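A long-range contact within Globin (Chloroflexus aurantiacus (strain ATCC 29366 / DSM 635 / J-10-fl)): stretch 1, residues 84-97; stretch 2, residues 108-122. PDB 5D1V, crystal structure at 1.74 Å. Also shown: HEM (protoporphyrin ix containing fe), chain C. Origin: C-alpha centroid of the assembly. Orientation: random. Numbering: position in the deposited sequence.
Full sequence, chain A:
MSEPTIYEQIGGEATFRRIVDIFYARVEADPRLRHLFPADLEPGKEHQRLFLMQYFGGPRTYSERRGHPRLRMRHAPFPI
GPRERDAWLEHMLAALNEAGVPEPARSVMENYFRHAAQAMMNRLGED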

ATOM      1  N   GLU A  84     -11.324  -4.038   8.211  1.00  9.24           N
ATOM      2  CA  GLU A  84     -11.221  -2.815   8.993  1.00  8.08           C
ATOM      3  C   GLU A  84      -9.742  -2.460   9.207  1.00  9.99           C
ATOM      4  O   GLU A  84      -9.335  -1.288   9.167  1.00  9.59           O
ATOM      5  N   ARG A  85      -8.921  -3.476   9.433  1.00 12.67           N
ATOM      6  CA  ARG A  85      -7.479  -3.276   9.554  1.00 10.67           C
ATOM      7  C   ARG A  85      -6.944  -2.602   8.304  1.00 10.38           C
ATOM      8  O   ARG A  85      -6.187  -1.609   8.374  1.00  9.56           O
ATOM      9  N   ASP A  86      -7.306  -3.192   7.165  1.00 12.03           N
ATOM     10  CA  ASP A  86      -6.833  -2.740   5.866  1.00  9.46           C
ATOM     11  C   ASP A  86      -7.268  -1.298   5.596  1.00 12.04           C
ATOM     12  O   ASP A  86      -6.481  -0.482   5.113  1.00 12.03           O
ATOM     13  N   ALA A  87      -8.511  -0.971   5.924  1.00  8.64           N
ATOM     14  CA  ALA A  87      -9.004   0.383   5.708  1.00  9.59           C
ATOM     15  C   ALA A  87      -8.270   1.397   6.598  1.00 10.87           C
ATOM     16  O   ALA A  87      -7.821   2.426   6.121  1.00  7.99           O
ATOM     17  N   TRP A  88      -8.110   1.090   7.885  1.00 10.60           N
ATOM     18  CA  TRP A  88      -7.390   1.965   8.778  1.00 10.44           C
ATOM     19  C   TRP A  88      -5.952   2.235   8.286  1.00 10.65           C
ATOM     20  O   TRP A  88      -5.490   3.385   8.193  1.00  8.88           O
ATOM     21  N   LEU A  89      -5.260   1.165   7.936  1.00  9.43           N
ATOM     22  CA  LEU A  89      -3.852   1.256   7.537  1.00  9.34           C
ATOM     23  C   LEU A  89      -3.719   2.034   6.231  1.00 11.60           C
ATOM     24  O   LEU A  89      -2.811   2.853   6.089  1.00 12.42           O
ATOM     25  N   GLU A  90      -4.634   1.808   5.289  1.00  9.61           N
ATOM     26  CA  GLU A  90      -4.633   2.581   4.042  1.00  9.79           C
ATOM     27  C   GLU A  90      -4.604   4.082   4.343  1.00 11.16           C
ATOM     28  O   GLU A  90      -3.793   4.847   3.783  1.00 12.06           O
ATOM     29  N   HIS A  91      -5.502   4.509   5.220  1.00  9.42           N
ATOM     30  CA  HIS A  91      -5.656   5.929   5.447  1.00 10.28           C
ATOM     31  C   HIS A  91      -4.533   6.492   6.291  1.00  9.38           C
ATOM     32  O   HIS A  91      -4.111   7.620   6.060  1.00 14.39           O
ATOM     33  N   MET A  92      -4.012   5.715   7.241  1.00  8.11           N
ATOM     34  CA  MET A  92      -2.932   6.255   8.060  1.00  8.25           C
ATOM     35  C   MET A  92      -1.657   6.299   7.251  1.00  9.42           C
ATOM     36  O   MET A  92      -0.860   7.241   7.356  1.00 12.34           O
ATOM     37  N   LEU A  93      -1.411   5.286   6.438  1.00 12.95           N
ATOM     38  CA  LEU A  93      -0.220   5.380   5.611  1.00 14.17           C
ATOM     39  C   LEU A  93      -0.309   6.558   4.636  1.00 14.45           C
ATOM     40  O   LEU A  93       0.684   7.254   4.404  1.00 13.67           O
ATOM     41  N   ALA A  94      -1.481   6.790   4.057  1.00 12.52           N
ATOM     42  CA  ALA A  94      -1.647   7.932   3.164  1.00 13.04           C
ATOM     43  C   ALA A  94      -1.413   9.230   3.918  1.00 12.69           C
ATOM     44  O   ALA A  94      -0.791  10.160   3.395  1.00 14.95           O
ATOM     45  N   ALA A  95      -1.894   9.303   5.153  1.00 11.60           N
ATOM     46  CA  ALA A  95      -1.752  10.527   5.935  1.00 13.08           C
ATOM     47  C   ALA A  95      -0.261  10.846   6.192  1.00 17.58           C
ATOM     48  O   ALA A  95       0.135  12.006   6.101  1.00 13.89           O
ATOM     49  N   LEU A  96       0.551   9.827   6.511  1.00 12.48           N
ATOM     50  CA  LEU A  96       1.998  10.021   6.676  1.00 13.60           C
ATOM     51  C   LEU A  96       2.631  10.570   5.423  1.00 15.56           C
ATOM     52  O   LEU A  96       3.458  11.482   5.467  1.00 16.50           O
ATOM     53  N   ASN A  97       2.244  10.008   4.295  1.00 15.28           N
ATOM     54  CA  ASN A  97       2.800  10.472   3.027  1.00 20.28           C
ATOM     55  C   ASN A  97       2.367  11.902   2.696  1.00 19.90           C
ATOM     56  O   ASN A  97       3.202  12.738   2.344  1.00 23.73           O
ATOM     57  N   VAL A 108       9.692   4.251  10.535  1.00  9.30           N
ATOM     58  CA  VAL A 108       9.507   3.775  11.921  1.00 11.19           C
ATOM     59  C   VAL A 108       8.021   3.815  12.270  1.00 10.72           C
ATOM     60  O   VAL A 108       7.478   2.870  12.834  1.00  7.05           O
ATOM     61  N   MET A 109       7.371   4.924  11.933  1.00 10.30           N
ATOM     62  CA  MET A 109       5.953   5.110  12.185  1.00  7.01           C
ATOM     63  C   MET A 109       5.123   4.061  11.429  1.00  6.71           C
ATOM     64  O   MET A 109       4.235   3.447  12.014  1.00  8.64           O
ATOM     65  N   GLU A 110       5.447   3.834  10.162  1.00  8.01           N
ATOM     66  CA  GLU A 110       4.799   2.788   9.361  1.00 10.11           C
ATOM     67  C   GLU A 110       4.970   1.412  10.001  1.00  8.18           C
ATOM     68  O   GLU A 110       4.011   0.624  10.143  1.00 10.00           O
ATOM     69  N   ASN A 111       6.179   1.126  10.456  1.00  7.25           N
ATOM     70  CA  ASN A 111       6.444  -0.178  11.044  1.00  7.26           C
ATOM     71  C   ASN A 111       5.549  -0.360  12.274  1.00  7.73           C
ATOM     72  O   ASN A 111       4.941  -1.408  12.476  1.00  9.63           O
ATOM     73  N   TYR A 112       5.469   0.682  13.099  1.00  6.01           N
ATOM     74  CA  TYR A 112       4.666   0.610  14.297  1.00  5.54           C
ATOM     75  C   TYR A 112       3.174   0.398  13.930  1.00  8.69           C
ATOM     76  O   TYR A 112       2.497  -0.480  14.489  1.00  8.50           O
ATOM     77  N   PHE A 113       2.678   1.171  12.967  1.00  7.57           N
ATOM     78  CA  PHE A 113       1.270   1.109  12.583  1.00  7.06           C
ATOM     79  C   PHE A 113       0.888  -0.265  12.021  1.00  9.17           C
ATOM     80  O   PHE A 113      -0.212  -0.771  12.279  1.00  9.83           O
ATOM     81  N   ARG A 114       1.779  -0.863  11.245  1.00  7.71           N
ATOM     82  CA  ARG A 114       1.463  -2.140  10.601  1.00 11.62           C
ATOM     83  C   ARG A 114       1.305  -3.194  11.683  1.00 15.11           C
ATOM     84  O   ARG A 114       0.411  -4.029  11.639  1.00 12.81           O
ATOM     85  N   HIS A 115       2.160  -3.137  12.687  1.00 11.69           N
ATOM     86  CA  HIS A 115       2.080  -4.087  13.782  1.00 10.10           C
ATOM     87  C   HIS A 115       0.838  -3.837  14.636  1.00 10.58           C
ATOM     88  O   HIS A 115       0.082  -4.758  14.923  1.00  9.27           O
ATOM     89  N   ALA A 116       0.622  -2.576  15.009  1.00  8.76           N
ATOM     90  CA  ALA A 116      -0.477  -2.197  15.896  1.00 10.58           C
ATOM     91  C   ALA A 116      -1.851  -2.499  15.268  1.00  9.21           C
ATOM     92  O   ALA A 116      -2.776  -2.976  15.960  1.00  9.33           O
ATOM     93  N   ALA A 117      -1.988  -2.205  13.980  1.00  8.91           N
ATOM     94  CA  ALA A 117      -3.251  -2.453  13.284  1.00  9.37           C
ATOM     95  C   ALA A 117      -3.583  -3.946  13.266  1.00  9.17           C
ATOM     96  O   ALA A 117      -4.722  -4.319  13.449  1.00 10.87           O
ATOM     97  N   GLN A 118      -2.593  -4.785  13.003  1.00  7.81           N
ATOM     98  CA  GLN A 118      -2.774  -6.239  13.041  1.00  9.53           C
ATOM     99  C   GLN A 118      -3.191  -6.685  14.428  1.00 10.55           C
ATOM    100  O   GLN A 118      -4.180  -7.429  14.587  1.00  9.53           O
ATOM    101  N   ALA A 119      -2.451  -6.231  15.433  1.00 11.00           N
ATOM    102  CA  ALA A 119      -2.712  -6.633  16.815  1.00  9.48           C
ATOM    103  C   ALA A 119      -4.046  -6.102  17.407  1.00  7.72           C
ATOM    104  O   ALA A 119      -4.471  -6.541  18.485  1.00 10.43           O
ATOM    105  N   MET A 120      -4.691  -5.160  16.738  1.00  6.75           N
ATOM    106  CA  MET A 120      -5.959  -4.618  17.194  1.00  9.37           C
ATOM    107  C   MET A 120      -7.133  -5.513  16.790  1.00  8.84           C
ATOM    108  O   MET A 120      -8.246  -5.363  17.292  1.00  9.76           O
ATOM    109  N   MET A 121      -6.919  -6.413  15.848  1.00  8.23           N
ATOM    110  CA  MET A 121      -8.035  -7.196  15.339  1.00  9.33           C
ATOM    111  C   MET A 121      -8.623  -8.044  16.461  1.00 12.30           C
ATOM    112  O   MET A 121      -7.883  -8.593  17.289  1.00  9.68           O
ATOM    113  N   ASN A 122      -9.940  -8.215  16.422  1.00 11.07           N
ATOM    114  CA  ASN A 122     -10.623  -8.968  17.453  1.00 11.95           C
ATOM    115  C   ASN A 122     -11.739  -9.892  16.949  1.00 13.46           C
ATOM    116  O   ASN A 122     -12.404 -10.542  17.759  1.00 14.45           O
TER

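The most distinctive feature of this contact is the aromatic pair that joins the helix packing to the heme. Trp-88 (chi1 t) presents its edge to the face of Phe-113 (chi1 m) in an offset edge-to-face arrangement, with planes at 63° and Trp-88 CH2 3.8 Å from Phe-113 CD1. One face of the indole meets the porphyrin, Trp-88 CD1 lying 3.3 Å from HEM C1C, while Trp-88 NE1 donates a hydrogen bond to a water (2.9 Å to its O) that is itself 2.2 Å from HEM FE. The tryptophan thus serves the interhelical core and the iron-bound water at once.

The two helices run nearly antiparallel, at 156°, with axes 9.4 Å apart at their closest approach. Phe-113 is the knob, seated among Trp-88, Leu-89, Met-92 and Leu-96. Met-92 (t, p, p) sets its CG over the ring face, 3.7 Å from the Phe-113 centroid in a CH-pi contact, whereas Leu-96 (m, t) meets the ring edge, CD1 to Phe-113 CE2 being 3.9 Å. Leu-96 CD2 also reaches Met-109 CE at 3.9 Å.

Leu-89 (t, p) packs its CD1 against Phe-113 CB at 4.0 Å and Ala-117 CB at 4.3 Å. The small side chain of Ala-117 coincides with a close backbone approach, its CA 5.7 Å from Arg-85 CA.

Charged side chains flank this apolar core. The CA-to-CB bond of Leu-93 points sideways, yet its CD1 comes over one face of the Arg-114 guanidinium, 3.5 Å from Arg-114 NH2; a salt bridge from Arg-114 NE to Glu-110 OE2 (2.6 Å) braces that arginine. Arg-85 (t, t, p) supplies the sole interhelical hydrogen bond, from its NH1 to Gln-118 OE1 at 2.8 Å, while its NH2 forms a salt bridge with Asp-86 OD1 at 3.0 Å.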

ATOM      1  CB  GLU A  84     -11.938  -2.986  10.341  1.00 13.57           C
ATOM      2  CG  GLU A  84     -13.450  -3.029  10.275  1.00 15.51           C
ATOM      3  CD  GLU A  84     -14.001  -4.339   9.755  1.00 15.06           C
ATOM      4  OE1 GLU A  84     -13.400  -5.405  10.008  1.00 14.41           O
ATOM      5  OE2 GLU A  84     -15.057  -4.336   9.074  1.00 15.45           O
ATOM      6  CB  ARG A  85      -6.780  -4.629   9.770  1.00 10.70           C
ATOM      7  CG  ARG A  85      -5.252  -4.610   9.876  1.00 10.67           C
ATOM      8  CD  ARG A  85      -4.682  -5.989   9.519  1.00 17.45           C
ATOM      9  NE  ARG A  85      -5.138  -6.440   8.197  1.00 16.33           N
ATOM     10  CZ  ARG A  85      -5.175  -7.705   7.787  1.00 12.61           C
ATOM     11  NH1 ARG A  85      -4.769  -8.693   8.571  1.00 12.40           N
ATOM     12  NH2 ARG A  85      -5.602  -7.994   6.565  1.00 22.73           N
ATOM     13  CB  ASP A  86      -7.340  -3.644   4.735  1.00 10.80           C
ATOM     14  CG  ASP A  86      -6.668  -4.991   4.690  1.00 24.45           C
ATOM     15  OD1 ASP A  86      -5.728  -5.220   5.463  1.00 16.97           O
ATOM     16  OD2 ASP A  86      -7.093  -5.816   3.846  1.00 28.98           O
ATOM     17  CB  ALA A  87     -10.522   0.448   5.934  1.00 14.12           C
ATOM     18  CB  TRP A  88      -7.379   1.333  10.164  1.00  8.25           C
ATOM     19  CG  TRP A  88      -6.976   2.271  11.231  1.00  6.67           C
ATOM     20  CD1 TRP A  88      -7.800   2.957  12.070  1.00  7.22           C
ATOM     21  CD2 TRP A  88      -5.640   2.642  11.592  1.00  9.25           C
ATOM     22  NE1 TRP A  88      -7.068   3.711  12.934  1.00 10.27           N
ATOM     23  CE2 TRP A  88      -5.745   3.552  12.664  1.00  9.10           C
ATOM     24  CE3 TRP A  88      -4.363   2.275  11.138  1.00 12.40           C
ATOM     25  CZ2 TRP A  88      -4.626   4.120  13.281  1.00 10.42           C
ATOM     26  CZ3 TRP A  88      -3.255   2.849  11.747  1.00 15.19           C
ATOM     27  CH2 TRP A  88      -3.402   3.769  12.800  1.00 10.84           C
ATOM     28  CB  LEU A  89      -3.258  -0.136   7.404  1.00  8.20           C
ATOM     29  CG  LEU A  89      -1.757  -0.267   7.477  1.00 25.56           C
ATOM     30  CD1 LEU A  89      -1.226   0.283   8.800  1.00 21.37           C
ATOM     31  CD2 LEU A  89      -1.442  -1.735   7.342  1.00 30.00           C
ATOM     32  CB  GLU A  90      -5.862   2.246   3.187  1.00 10.35           C
ATOM     33  CG  GLU A  90      -5.977   3.104   1.936  1.00 14.22           C
ATOM     34  CD  GLU A  90      -7.225   2.848   1.115  1.00 14.19           C
ATOM     35  OE1 GLU A  90      -7.842   1.768   1.263  1.00 13.20           O
ATOM     36  OE2 GLU A  90      -7.556   3.710   0.270  1.00 13.89           O
ATOM     37  CB  HIS A  91      -7.014   6.209   6.072  1.00 10.92           C
ATOM     38  CG  HIS A  91      -8.147   5.807   5.187  1.00 11.61           C
ATOM     39  ND1 HIS A  91      -8.161   6.075   3.836  1.00 16.22           N
ATOM     40  CD2 HIS A  91      -9.301   5.154   5.452  1.00 12.56           C
ATOM     41  CE1 HIS A  91      -9.269   5.596   3.306  1.00 14.74           C
ATOM     42  NE2 HIS A  91      -9.976   5.030   4.265  1.00 16.37           N
ATOM     43  CB  MET A  92      -2.688   5.452   9.343  1.00  8.93           C
ATOM     44  CG  MET A  92      -1.611   6.123  10.254  1.00 10.73           C
ATOM     45  SD  MET A  92      -2.083   7.786  10.835  1.00 13.06           S
ATOM     46  CE  MET A  92      -3.314   7.395  12.055  1.00 10.48           C
ATOM     47  CB  LEU A  93       0.008   4.064   4.873  1.00 13.13           C
ATOM     48  CG  LEU A  93       0.278   2.925   5.850  1.00 14.88           C
ATOM     49  CD1 LEU A  93       0.623   1.652   5.074  1.00 23.09           C
ATOM     50  CD2 LEU A  93       1.357   3.237   6.865  1.00 19.62           C
ATOM     51  CB  ALA A  94      -3.033   7.921   2.529  1.00 14.26           C
ATOM     52  CB  ALA A  95      -2.523  10.413   7.241  1.00 10.83           C
ATOM     53  CB  LEU A  96       2.681   8.715   7.025  1.00 15.67           C
ATOM     54  CG  LEU A  96       2.292   8.100   8.362  1.00 13.01           C
ATOM     55  CD1 LEU A  96       3.076   6.795   8.506  1.00 14.34           C
ATOM     56  CD2 LEU A  96       2.586   9.047   9.539  1.00 14.68           C
ATOM     57  CB  ASN A  97       2.419   9.496   1.920  1.00 29.54           C
ATOM     58  CG  ASN A  97       3.169   8.167   2.040  1.00 56.66           C
ATOM     59  OD1 ASN A  97       3.356   7.631   3.145  1.00 61.37           O
ATOM     60  ND2 ASN A  97       3.628   7.646   0.905  1.00 66.05           N
ATOM     61  CB  VAL A 108      10.330   4.605  12.951  1.00  9.16           C
ATOM     62  CG1 VAL A 108      10.020   4.144  14.384  1.00 10.28           C
ATOM     63  CG2 VAL A 108      11.853   4.508  12.673  1.00 10.50           C
ATOM     64  CB  MET A 109       5.523   6.516  11.790  1.00  7.58           C
ATOM     65  CG  MET A 109       6.193   7.554  12.614  1.00  8.10           C
ATOM     66  SD  MET A 109       5.772   9.259  12.181  1.00 12.31           S
ATOM     67  CE  MET A 109       4.246   9.405  13.055  1.00 16.02           C
ATOM     68  CB  GLU A 110       5.360   2.773   7.933  1.00  9.88           C
ATOM     69  CG  GLU A 110       5.017   1.455   7.194  1.00 18.16           C
ATOM     70  CD  GLU A 110       5.182   1.563   5.693  1.00 26.27           C
ATOM     71  OE1 GLU A 110       5.620   2.632   5.242  1.00 24.69           O
ATOM     72  OE2 GLU A 110       4.903   0.569   4.985  1.00 30.55           O
ATOM     73  CB  ASN A 111       7.907  -0.333  11.451  1.00  7.98           C
ATOM     74  CG  ASN A 111       8.893  -0.226  10.281  1.00  9.40           C
ATOM     75  OD1 ASN A 111       8.537  -0.442   9.110  1.00 12.23           O
ATOM     76  ND2 ASN A 111      10.156   0.034  10.598  1.00  9.99           N
ATOM     77  CB  TYR A 112       4.828   1.868  15.145  1.00  8.03           C
ATOM     78  CG  TYR A 112       3.729   1.962  16.170  1.00 12.66           C
ATOM     79  CD1 TYR A 112       3.720   1.129  17.272  1.00 15.55           C
ATOM     80  CD2 TYR A 112       2.677   2.843  15.995  1.00 17.76           C
ATOM     81  CE1 TYR A 112       2.687   1.182  18.195  1.00 18.89           C
ATOM     82  CE2 TYR A 112       1.643   2.912  16.909  1.00 21.84           C
ATOM     83  CZ  TYR A 112       1.654   2.082  18.007  1.00 23.47           C
ATOM     84  OH  TYR A 112       0.600   2.151  18.897  1.00 23.90           O
ATOM     85  CB  PHE A 113       0.958   2.200  11.559  1.00  7.74           C
ATOM     86  CG  PHE A 113       0.916   3.593  12.132  1.00  8.88           C
ATOM     87  CD1 PHE A 113       0.312   3.852  13.343  1.00 12.81           C
ATOM     88  CD2 PHE A 113       1.502   4.646  11.445  1.00  6.84           C
ATOM     89  CE1 PHE A 113       0.264   5.154  13.859  1.00 14.22           C
ATOM     90  CE2 PHE A 113       1.460   5.938  11.952  1.00 11.74           C
ATOM     91  CZ  PHE A 113       0.845   6.187  13.154  1.00 14.92           C
ATOM     92  CB  ARG A 114       2.541  -2.548   9.588  1.00  8.20           C
ATOM     93  CG  ARG A 114       2.499  -1.730   8.308  1.00 14.12           C
ATOM     94  CD  ARG A 114       3.530  -2.186   7.274  1.00 18.42           C
ATOM     95  NE  ARG A 114       3.530  -1.392   6.047  1.00 18.13           N
ATOM     96  CZ  ARG A 114       2.700  -1.579   5.012  1.00 17.95           C
ATOM     97  NH1 ARG A 114       1.756  -2.519   5.049  1.00 13.88           N
ATOM     98  NH2 ARG A 114       2.816  -0.801   3.947  1.00 23.93           N
ATOM     99  CB  HIS A 115       3.344  -3.988  14.637  1.00  8.20           C
ATOM    100  CG  HIS A 115       3.453  -5.043  15.695  1.00 10.79           C
ATOM    101  ND1 HIS A 115       2.867  -4.929  16.933  1.00 20.24           N
ATOM    102  CD2 HIS A 115       4.113  -6.223  15.694  1.00 13.85           C
ATOM    103  CE1 HIS A 115       3.161  -6.000  17.656  1.00 15.80           C
ATOM    104  NE2 HIS A 115       3.914  -6.795  16.927  1.00 21.59           N
ATOM    105  CB  ALA A 116      -0.365  -0.749  16.236  1.00  9.06           C
ATOM    106  CB  ALA A 117      -3.212  -1.914  11.881  1.00  9.25           C
ATOM    107  CB  GLN A 118      -1.486  -6.950  12.607  1.00 10.79           C
ATOM    108  CG  GLN A 118      -1.535  -8.471  12.658  1.00 26.80           C
ATOM    109  CD  GLN A 118      -2.398  -9.114  11.561  1.00 31.23           C
ATOM    110  OE1 GLN A 118      -2.973  -8.434  10.712  1.00 22.85           O
ATOM    111  NE2 GLN A 118      -2.454 -10.447  11.568  1.00 32.02           N
ATOM    112  CB  ALA A 119      -1.557  -6.190  17.674  1.00 12.56           C
ATOM    113  CB  MET A 120      -6.165  -3.223  16.619  1.00 10.42           C
ATOM    114  CG  MET A 120      -6.915  -2.304  17.509  1.00  9.79           C
ATOM    115  SD  MET A 120      -5.920  -1.851  18.941  1.00 11.73           S
ATOM    116  CE  MET A 120      -4.893  -0.564  18.252  1.00 14.95           C
ATOM    117  CB  MET A 121      -7.629  -8.120  14.190  1.00 11.57           C
ATOM    118  CG  MET A 121      -7.219  -7.369  12.936  1.00 11.07           C
ATOM    119  SD  MET A 121      -7.141  -8.375  11.435  1.00 15.49           S
ATOM    120  CE  MET A 121      -8.197  -9.773  11.757  1.00 38.58           C
ATOM    121  CB  ASN A 122     -11.161  -7.989  18.490  1.00 12.13           C
ATOM    122  CG  ASN A 122     -12.090  -6.952  17.888  1.00 12.74           C
ATOM    123  OD1 ASN A 122     -12.895  -7.275  17.030  1.00 13.72           O
ATOM    124  ND2 ASN A 122     -11.971  -5.691  18.343  1.00 12.45           N
TER
HETATM  125  CHA HEM C 201      -9.891   5.199  19.086  1.00 10.28           C
HETATM  126  CHB HEM C 201      -5.226   4.441  17.965  1.00 11.58           C
HETATM  127  CHC HEM C 201      -6.579   0.892  14.904  1.00 11.04           C
HETATM  128  CHD HEM C 201     -11.127   2.542  15.247  1.00 11.20           C
HETATM  129  C1A HEM C 201      -8.522   5.270  19.088  1.00 11.53           C
HETATM  130  C2A HEM C 201      -7.709   6.040  20.015  1.00 12.40           C
HETATM  131  C3A HEM C 201      -6.422   5.820  19.709  1.00 11.45           C
HETATM  132  C4A HEM C 201      -6.380   4.898  18.575  1.00  9.78           C
HETATM  133  CMA HEM C 201      -5.117   6.386  20.349  1.00 11.11           C
HETATM  134  CAA HEM C 201      -8.281   6.922  21.148  1.00 12.25           C
HETATM  135  CBA HEM C 201      -8.114   6.124  22.451  1.00 14.95           C
HETATM  136  CGA HEM C 201      -8.831   6.865  23.566  1.00 17.51           C
HETATM  137  O1A HEM C 201     -10.083   6.931  23.553  1.00 29.44           O
HETATM  138  O2A HEM C 201      -8.158   7.382  24.482  1.00 13.29           O
HETATM  139  C1B HEM C 201      -5.181   3.400  17.049  1.00 10.49           C
HETATM  140  C2B HEM C 201      -3.992   2.770  16.518  1.00  7.91           C
HETATM  141  C3B HEM C 201      -4.396   1.782  15.689  1.00  9.98           C
HETATM  142  C4B HEM C 201      -5.822   1.778  15.645  1.00 11.84           C
HETATM  143  CMB HEM C 201      -2.547   3.193  16.877  1.00 10.39           C
HETATM  144  CAB HEM C 201      -3.592   0.782  14.831  1.00 13.51           C
HETATM  145  CBB HEM C 201      -2.302   1.028  14.601  1.00 24.84           C
HETATM  146  C1C HEM C 201      -7.930   1.030  14.695  1.00  7.48           C
HETATM  147  C2C HEM C 201      -8.746   0.260  13.768  1.00  9.18           C
HETATM  148  C3C HEM C 201     -10.008   0.744  13.899  1.00 12.62           C
HETATM  149  C4C HEM C 201     -10.020   1.820  14.859  1.00 11.25           C
HETATM  150  CMC HEM C 201      -8.205  -0.897  12.879  1.00  7.59           C
HETATM  151  CAC HEM C 201     -11.255   0.326  13.119  1.00 13.37           C
HETATM  152  CBC HEM C 201     -11.015  -0.137  11.898  1.00 30.69           C
HETATM  153  C1D HEM C 201     -11.214   3.357  16.353  1.00  9.72           C
HETATM  154  C2D HEM C 201     -12.427   3.936  16.921  1.00 11.85           C
HETATM  155  C3D HEM C 201     -12.073   4.663  17.999  1.00 10.17           C
HETATM  156  C4D HEM C 201     -10.632   4.570  18.129  1.00  9.52           C
HETATM  157  CMD HEM C 201     -13.845   3.712  16.376  1.00 10.03           C
HETATM  158  CAD HEM C 201     -12.988   5.464  18.939  1.00 17.77           C
HETATM  159  CBD HEM C 201     -12.986   6.908  18.461  1.00 31.62           C
HETATM  160  CGD HEM C 201     -13.821   7.787  19.343  1.00 26.17           C
HETATM  161  O1D HEM C 201     -14.145   8.914  18.888  1.00 25.73           O
HETATM  162  O2D HEM C 201     -14.172   7.361  20.478  1.00 27.56           O
HETATM  163  NA  HEM C 201      -7.672   4.574  18.237  1.00  9.46           N
HETATM  164  NB  HEM C 201      -6.277   2.765  16.501  1.00 10.78           N
HETATM  165  NC  HEM C 201      -8.746   1.933  15.350  1.00 11.14           N
HETATM  166  ND  HEM C 201     -10.158   3.769  17.123  1.00 12.06           N
HETATM  167 FE   HEM C 201      -8.229   3.272  16.761  1.00  9.58          FE
HETATM  168  O   HOH W   1      -8.157   4.915  15.360  1.00 10.82           O